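Local coordinates for protein DNA polymerase III beta subunit (Streptococcus pyogenes, PDB 2AVT) that probably pairs with a second copy to form a ring around DNA that holds the replicative polymerase on its template, at residues Leu137-Lys140 / Leu141-Ile145; Val178-Ser182 / His183-Gln187; Asn330-Tyr333 / Leu334-Leu338. One frame throughout, in Å; residues are numbered along the deposited sequence.

Contact 1 (Leu137-Lys140 / Leu141-Ile145)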
loop_
_atom_site.group_PDB
_atom_site.type_symbol
_atom_site.label_atom_id
_atom_site.label_comp_id
_atom_site.label_asym_id
_atom_site.label_seq_id
_atom_site.Cartn_x
_atom_site.Cartn_y
_atom_site.Cartn_z
ATOM N N LEU A 137 -22.245 5.405 -25.946
ATOM C CA LEU A 137 -20.810 5.220 -26.145
ATOM C C LEU A 137 -20.346 3.883 -25.591
ATOM O O LEU A 137 -20.843 3.415 -24.570
ATOM C CB LEU A 137 -20.019 6.337 -25.459
ATOM C CG LEU A 137 -20.260 7.767 -25.941
ATOM C CD1 LEU A 137 -19.413 8.736 -25.126
ATOM C CD2 LEU A 137 -19.915 7.867 -27.422
ATOM N N LYS A 138 -19.384 3.266 -26.269
ATOM C CA LYS A 138 -18.854 2.003 -25.799
ATOM C C LYS A 138 -17.997 2.293 -24.580
ATOM O O LYS A 138 -17.291 3.301 -24.525
ATOM C CB LYS A 138 -18.013 1.326 -26.882
ATOM C CG LYS A 138 -18.830 0.883 -28.095
ATOM C CD LYS A 138 -18.067 -0.134 -28.928
ATOM C CE LYS A 138 -18.897 -0.629 -30.108
ATOM N NZ LYS A 138 -18.169 -1.684 -30.871
ATOM N N THR A 139 -18.071 1.406 -23.598
ATOM C CA THR A 139 -17.324 1.559 -22.363
ATOM C C THR A 139 -15.823 1.573 -22.584
ATOM O O THR A 139 -15.119 2.430 -22.046
ATOM C CB THR A 139 -17.680 0.434 -21.387
ATOM O OG1 THR A 139 -19.076 0.514 -21.084
ATOM C CG2 THR A 139 -16.877 0.552 -20.104
ATOM N N LYS A 140 -15.323 0.630 -23.372
ATOM C CA LYS A 140 -13.893 0.584 -23.611
ATOM C C LYS A 140 -13.388 1.832 -24.330
ATOM O O LYS A 140 -12.236 2.230 -24.147
ATOM C CB LYS A 140 -13.517 -0.678 -24.390
ATOM C CG LYS A 140 -13.589 -1.948 -23.542
ATOM C CD LYS A 140 -12.731 -3.067 -24.130
ATOM C CE LYS A 140 -12.608 -4.250 -23.176
ATOM N NZ LYS A 140 -13.932 -4.879 -22.920
ATOM N N LEU A 141 -14.242 2.456 -25.138
ATOM C CA LEU A 141 -13.833 3.672 -25.840
ATOM C C LEU A 141 -13.740 4.826 -24.843
ATOM O O LEU A 141 -12.782 5.597 -24.853
ATOM C CB LEU A 141 -14.834 4.039 -26.934
ATOM C CG LEU A 141 -14.626 5.437 -27.536
ATOM C CD1 LEU A 141 -13.230 5.548 -28.142
ATOM C CD2 LEU A 141 -15.680 5.699 -28.598
ATOM N N LEU A 142 -14.746 4.935 -23.985
ATOM C CA LEU A 142 -14.787 5.991 -22.991
ATOM C C LEU A 142 -13.590 5.864 -22.050
ATOM O O LEU A 142 -12.925 6.852 -21.740
ATOM C CB LEU A 142 -16.105 5.905 -22.218
ATOM C CG LEU A 142 -16.672 7.183 -21.605
ATOM C CD1 LEU A 142 -16.536 8.353 -22.575
ATOM C CD2 LEU A 142 -18.130 6.943 -21.251
ATOM N N LYS A 143 -13.299 4.642 -21.624
ATOM C CA LYS A 143 -12.178 4.407 -20.721
ATOM C C LYS A 143 -10.849 4.753 -21.373
ATOM O O LYS A 143 -9.908 5.168 -20.693
ATOM C CB LYS A 143 -12.138 2.945 -20.269
ATOM C CG LYS A 143 -13.202 2.557 -19.261
ATOM C CD LYS A 143 -12.824 1.225 -18.608
ATOM C CE LYS A 143 -13.872 0.766 -17.613
ATOM N NZ LYS A 143 -13.399 -0.416 -16.822
ATOM N N SER A 144 -10.770 4.558 -22.687
ATOM C CA SER A 144 -9.553 4.853 -23.434
ATOM C C SER A 144 -9.308 6.351 -23.476
ATOM O O SER A 144 -8.176 6.804 -23.320
ATOM C CB SER A 144 -9.660 4.322 -24.861
ATOM O OG SER A 144 -8.512 4.686 -25.599
ATOM N N ILE A 145 -10.377 7.110 -23.696
ATOM C CA ILE A 145 -10.321 8.571 -23.751
ATOM C C ILE A 145 -9.869 9.128 -22.395
ATOM O O ILE A 145 -9.046 10.044 -22.321
ATOM C CB ILE A 145 -11.716 9.161 -24.092
ATOM C CG1 ILE A 145 -12.101 8.795 -25.532
ATOM C CG2 ILE A 145 -11.715 10.661 -23.880
ATOM C CD1 ILE A 145 -13.556 9.107 -25.892
#
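Lys143 N donates to Thr139 O at 2.9 Å, the shortest hydrogen bond across this local contact. Leu142 N donates to Lys138 O at 3.1 Å. Leu141 N adds a weak bond to the same oxygen. Ser144 N donates to Lys140 O, and here the N-H comes from above the carbonyl plane, 39° out of it. Together these bonds form the first turn of helix 139-149. Lys138 is the N-cap residue, where strand 135-138 ends.

The polar side-chain ends are held by residues beyond the turn. Thr139 OG1 hydrogen-bonds to Ile219 O. Lys143 NZ forms a salt bridge with Asp217 OD1 and also hydrogen-bonds to Ser212 O. The apolar parts of these two residues run side by side and point the same way, with Thr139 CG2 3.9 Å from Lys143 CE. The threonine methyl sits anti to its own N (OG1 chi1 -61°), which turns it to the lysine chain while the hydroxyl faces its outside acceptor. Nearer the backbone, Lys143 CG passes 3.4 Å from Thr139 O.

On the buried side, Leu137 and Leu142 cross at about a right angle and touch by their CD1 methyls, 3.9 Å apart. Ile145 reaches Phe175 and Ala177. On the outer side, Lys138 and Leu141 meet more loosely, CB to CB at 4.2 Å. The lysine chain then runs away from the turn.

The chemistry is therefore split. Leu142 and Leu137 pack together, and Leu142 rests on Val222 of strand 221-226. Lys143 spans the change from apolar to polar: its methylenes pack against Thr139, while its amine, given a carboxylate and a main-chain oxygen, is probably protonated and joins the helix to the chain near Asp217.

Contact 2 (Val178-Ser182 / His183-Gln187)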
loop_
_atom_site.group_PDB
_atom_site.type_symbol
_atom_site.label_atom_id
_atom_site.label_comp_id
_atom_site.label_asym_id
_atom_site.label_seq_id
_atom_site.Cartn_x
_atom_site.Cartn_y
_atom_site.Cartn_z
ATOM N N VAL A 178 -10.268 17.156 -24.486
ATOM C CA VAL A 178 -8.966 17.772 -24.244
ATOM C C VAL A 178 -8.775 18.191 -22.788
ATOM O O VAL A 178 -9.724 18.572 -22.104
ATOM C CB VAL A 178 -8.756 19.024 -25.130
ATOM C CG1 VAL A 178 -9.703 20.123 -24.703
ATOM C CG2 VAL A 178 -7.316 19.493 -25.023
ATOM N N ALA A 179 -7.532 18.109 -22.324
ATOM C CA ALA A 179 -7.183 18.494 -20.959
ATOM C C ALA A 179 -5.776 19.070 -20.993
ATOM O O ALA A 179 -4.932 18.615 -21.761
ATOM C CB ALA A 179 -7.231 17.286 -20.025
ATOM N N THR A 180 -5.532 20.071 -20.152
ATOM C CA THR A 180 -4.235 20.719 -20.091
ATOM C C THR A 180 -3.982 21.387 -18.742
ATOM O O THR A 180 -4.910 21.722 -18.002
ATOM C CB THR A 180 -4.098 21.795 -21.195
ATOM O OG1 THR A 180 -2.784 22.356 -21.157
ATOM C CG2 THR A 180 -5.106 22.910 -20.996
ATOM N N ASP A 181 -2.702 21.560 -18.437
ATOM C CA ASP A 181 -2.252 22.193 -17.204
ATOM C C ASP A 181 -1.422 23.416 -17.606
ATOM O O ASP A 181 -0.566 23.860 -16.850
ATOM C CB ASP A 181 -1.385 21.222 -16.402
ATOM C CG ASP A 181 -0.086 20.896 -17.100
ATOM O OD1 ASP A 181 -0.043 21.013 -18.342
ATOM O OD2 ASP A 181 0.897 20.521 -16.415
ATOM N N SER A 182 -1.679 23.941 -18.807
ATOM C CA SER A 182 -0.968 25.103 -19.349
ATOM C C SER A 182 0.534 24.906 -19.230
ATOM O O SER A 182 1.304 25.847 -19.029
ATOM C CB SER A 182 -1.376 26.380 -18.625
ATOM O OG SER A 182 -0.970 26.357 -17.268
ATOM N N HIS A 183 0.930 23.649 -19.343
ATOM C CA HIS A 183 2.325 23.239 -19.303
ATOM C C HIS A 183 2.422 22.132 -20.351
ATOM O O HIS A 183 3.370 22.068 -21.135
ATOM C CB HIS A 183 2.687 22.689 -17.923
ATOM C CG HIS A 183 2.803 23.741 -16.860
ATOM N ND1 HIS A 183 3.754 24.737 -16.906
ATOM C CD2 HIS A 183 2.085 23.956 -15.733
ATOM C CE1 HIS A 183 3.614 25.523 -15.853
ATOM N NE2 HIS A 183 2.609 25.075 -15.125
ATOM N N ARG A 184 1.400 21.280 -20.344
ATOM C CA ARG A 184 1.266 20.146 -21.243
ATOM C C ARG A 184 -0.224 19.965 -21.532
ATOM O O ARG A 184 -1.071 20.417 -20.772
ATOM C CB ARG A 184 1.884 18.895 -20.605
ATOM C CG ARG A 184 1.220 18.413 -19.337
ATOM C CD ARG A 184 2.294 17.669 -18.561
ATOM N NE ARG A 184 1.809 16.585 -17.711
ATOM C CZ ARG A 184 0.782 16.682 -16.878
ATOM N NH1 ARG A 184 0.108 17.817 -16.780
ATOM N NH2 ARG A 184 0.453 15.642 -16.124
ATOM N N MET A 185 -0.523 19.280 -22.626
ATOM C CA MET A 185 -1.895 19.091 -23.070
ATOM C C MET A 185 -2.067 17.761 -23.777
ATOM O O MET A 185 -1.123 17.250 -24.368
ATOM C CB MET A 185 -2.245 20.240 -24.019
ATOM C CG MET A 185 -3.562 20.097 -24.744
ATOM S SD MET A 185 -3.763 21.459 -25.924
ATOM C CE MET A 185 -2.813 20.846 -27.257
ATOM N N SER A 186 -3.280 17.224 -23.714
ATOM C CA SER A 186 -3.614 15.957 -24.345
ATOM C C SER A 186 -4.978 16.094 -25.010
ATOM O O SER A 186 -5.937 16.581 -24.389
ATOM C CB SER A 186 -3.664 14.844 -23.303
ATOM O OG SER A 186 -3.802 13.590 -23.939
ATOM N N GLN A 187 -5.061 15.667 -26.270
ATOM C CA GLN A 187 -6.301 15.757 -27.045
ATOM C C GLN A 187 -6.670 14.497 -27.839
ATOM O O GLN A 187 -5.824 13.866 -28.476
ATOM C CB GLN A 187 -6.213 16.928 -28.020
ATOM C CG GLN A 187 -7.413 17.061 -28.944
ATOM C CD GLN A 187 -7.111 17.935 -30.148
ATOM O OE1 GLN A 187 -6.392 17.528 -31.070
ATOM N NE2 GLN A 187 -7.642 19.142 -30.138
#
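Asp181 and Arg184 meet at the turn of an antiparallel hairpin. Asp181 OD2 forms a salt bridge with Arg184 NH1 at 2.8 Å. The carboxylate and guanidinium planes are 56° apart, so the two groups do not lie flat against each other. Asp181 OD1 accepts from Arg184 N, a bond modelled so short that its exact length is doubtful, and weakly from His183 N. The carboxylate can do this because Asp181 CG lies between its backbone N and carbonyl carbon (chi1 66°), which folds it back over the turn.

Arg184 O is gripped twice. Thr180 OG1 donates to it at 2.6 Å from above the carbonyl plane, and Asp181 N donates at 3.1 Å. Thr180 OG1 also accepts from Ser182 N at 3.0 Å, which makes an ST turn. Further along, Ala179 and Ser186 are a hydrogen-bonded pair, with Ser186 N to Ala179 O at 2.9 Å. On the face that carries Val178, Thr180 and Met185, Val178 CG2 packs 3.8 Å from Met185 CG.

In relatives this turn borders the pocket that receives peptides of polymerases and other partners, and it probably does so here. Strands 174-180 and 184-191 lie between strand 164-170 and strand 367-372. Arg184 NH2 continues outward to a salt bridge with Glu336 on helix 331-339.

Contact 3 (Asn330-Tyr333 / Leu334-Leu338)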
loop_
_atom_site.group_PDB
_atom_site.type_symbol
_atom_site.label_atom_id
_atom_site.label_comp_id
_atom_site.label_asym_id
_atom_site.label_seq_id
_atom_site.Cartn_x
_atom_site.Cartn_y
_atom_site.Cartn_z
ATOM N N ASN A 330 10.619 19.524 -18.859
ATOM C CA ASN A 330 10.464 18.789 -17.611
ATOM C C ASN A 330 10.112 17.338 -17.947
ATOM O O ASN A 330 9.023 17.058 -18.428
ATOM C CB ASN A 330 9.359 19.418 -16.764
ATOM C CG ASN A 330 9.083 18.635 -15.494
ATOM O OD1 ASN A 330 8.528 17.540 -15.540
ATOM N ND2 ASN A 330 9.486 19.190 -14.353
ATOM N N PRO A 331 11.033 16.400 -17.684
ATOM C CA PRO A 331 10.879 14.961 -17.944
ATOM C C PRO A 331 9.565 14.300 -17.487
ATOM O O PRO A 331 8.998 13.482 -18.219
ATOM C CB PRO A 331 12.093 14.352 -17.247
ATOM C CG PRO A 331 13.109 15.440 -17.305
ATOM C CD PRO A 331 12.301 16.671 -16.986
ATOM N N THR A 332 9.091 14.636 -16.288
ATOM C CA THR A 332 7.847 14.054 -15.770
ATOM C C THR A 332 6.714 14.149 -16.789
ATOM O O THR A 332 5.895 13.244 -16.910
ATOM C CB THR A 332 7.377 14.759 -14.485
ATOM O OG1 THR A 332 8.347 14.561 -13.452
ATOM C CG2 THR A 332 6.044 14.189 -14.025
ATOM N N TYR A 333 6.684 15.256 -17.521
ATOM C CA TYR A 333 5.670 15.490 -18.535
ATOM C C TYR A 333 5.763 14.467 -19.668
ATOM O O TYR A 333 4.752 13.925 -20.113
ATOM C CB TYR A 333 5.825 16.907 -19.079
ATOM C CG TYR A 333 5.494 17.983 -18.067
ATOM C CD1 TYR A 333 4.951 17.659 -16.829
ATOM C CD2 TYR A 333 5.666 19.326 -18.373
ATOM C CE1 TYR A 333 4.581 18.642 -15.933
ATOM C CE2 TYR A 333 5.298 20.314 -17.484
ATOM C CZ TYR A 333 4.753 19.967 -16.267
ATOM O OH TYR A 333 4.354 20.957 -15.400
ATOM N N LEU A 334 6.983 14.200 -20.127
ATOM C CA LEU A 334 7.192 13.237 -21.197
ATOM C C LEU A 334 6.886 11.835 -20.689
ATOM O O LEU A 334 6.255 11.031 -21.385
ATOM C CB LEU A 334 8.637 13.302 -21.699
ATOM C CG LEU A 334 8.980 12.332 -22.835
ATOM C CD1 LEU A 334 7.958 12.478 -23.969
ATOM C CD2 LEU A 334 10.380 12.616 -23.340
ATOM N N ILE A 335 7.333 11.545 -19.470
ATOM C CA ILE A 335 7.098 10.244 -18.860
ATOM C C ILE A 335 5.604 9.932 -18.844
ATOM O O ILE A 335 5.179 8.865 -19.274
ATOM C CB ILE A 335 7.663 10.200 -17.417
ATOM C CG1 ILE A 335 9.186 10.384 -17.460
ATOM C CG2 ILE A 335 7.304 8.871 -16.749
ATOM C CD1 ILE A 335 9.865 10.331 -16.107
ATOM N N GLU A 336 4.807 10.874 -18.361
ATOM C CA GLU A 336 3.369 10.688 -18.301
ATOM C C GLU A 336 2.723 10.581 -19.692
ATOM O O GLU A 336 1.764 9.826 -19.883
ATOM C CB GLU A 336 2.745 11.822 -17.483
ATOM C CG GLU A 336 2.942 11.624 -15.977
ATOM C CD GLU A 336 2.558 12.829 -15.145
ATOM O OE1 GLU A 336 1.543 13.480 -15.462
ATOM O OE2 GLU A 336 3.268 13.114 -14.155
ATOM N N SER A 337 3.247 11.326 -20.664
ATOM C CA SER A 337 2.715 11.267 -22.024
ATOM C C SER A 337 2.984 9.891 -22.624
ATOM O O SER A 337 2.138 9.329 -23.317
ATOM C CB SER A 337 3.353 12.343 -22.907
ATOM O OG SER A 337 2.816 13.626 -22.620
ATOM N N LEU A 338 4.165 9.350 -22.348
ATOM C CA LEU A 338 4.535 8.041 -22.868
ATOM C C LEU A 338 3.721 6.925 -22.204
ATOM O O LEU A 338 3.383 5.923 -22.836
ATOM C CB LEU A 338 6.036 7.812 -22.666
ATOM C CG LEU A 338 6.922 8.830 -23.411
ATOM C CD1 LEU A 338 8.385 8.667 -23.019
ATOM C CD2 LEU A 338 6.744 8.642 -24.918
#
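Ile335 packs closely over the carbonyl of Pro331 in the first turn of helix 331-339. Ile335 N donates to Pro331 O at 2.8 Å in a nearly straight bond (N-H...O 171°). Ile335 CG1 lies 3.2 Å from the same oxygen, because it stands beside its own backbone N (chi1 -63°). Leu334 N adds a weak bond to Pro331 O. Within the turn, Ile335 and Leu334 thus pack on backbone. Beyond it, both side chains touch Met275 of helix 268-282, and Leu338 packs on Leu271 of the same helix.

The one side-chain pairing across the turn is Thr332 with Glu336, on a partly exposed side. Glu336 N donates to Thr332 O at 3.0 Å. The two side chains lie alongside each other and point the same way, with Glu336 OE2 3.0 Å from the methyl Thr332 CG2. Glu336 OE1 is taken by Arg184. The Tyr333 ring has Asn330 OD1 over one face, offset toward the rim, and reaches across to Asp181 and His183.

Ser337 is buried. Its N donates to Tyr333 O at 3.1 Å. Its hydroxyl lies 3.2 Å from that oxygen, but it also bonds to Gln370 OE1, so its share in the turn is not settled.

The residues of this turn thus face different neighbours. Leu334, Ile335 and Leu338 lie on helix 268-282, where Thr332 also touches Phe279. Tyr333 and Glu336 turn to the 178-187 hairpin and join the C-terminal domain to the central one, by ring packing and by the bond to Arg184. That arginine would favour a charged carboxylate on Glu336.

Contacts 2 and 3 touch each other, while contact 1 stands apart, its centre about 20 Å from that of contact 2. Contacts 1 and 3 are both first turns of helices, held by main-chain bonds and partly buried. Contact 2 is a hairpin and mostly buried, with exposure at its turn; there a carboxylate binds main-chain N-H groups as well as an arginine. Contacts 1 and 2 belong to the central domain, and Ile145 of contact 1 packs on strand 174-180, whose last residues belong to contact 2. Contact 3 lies in the C-terminal domain, and a salt bridge joins it to contact 2. Contact 1 instead keeps its charged partner, Asp217, within the central domain.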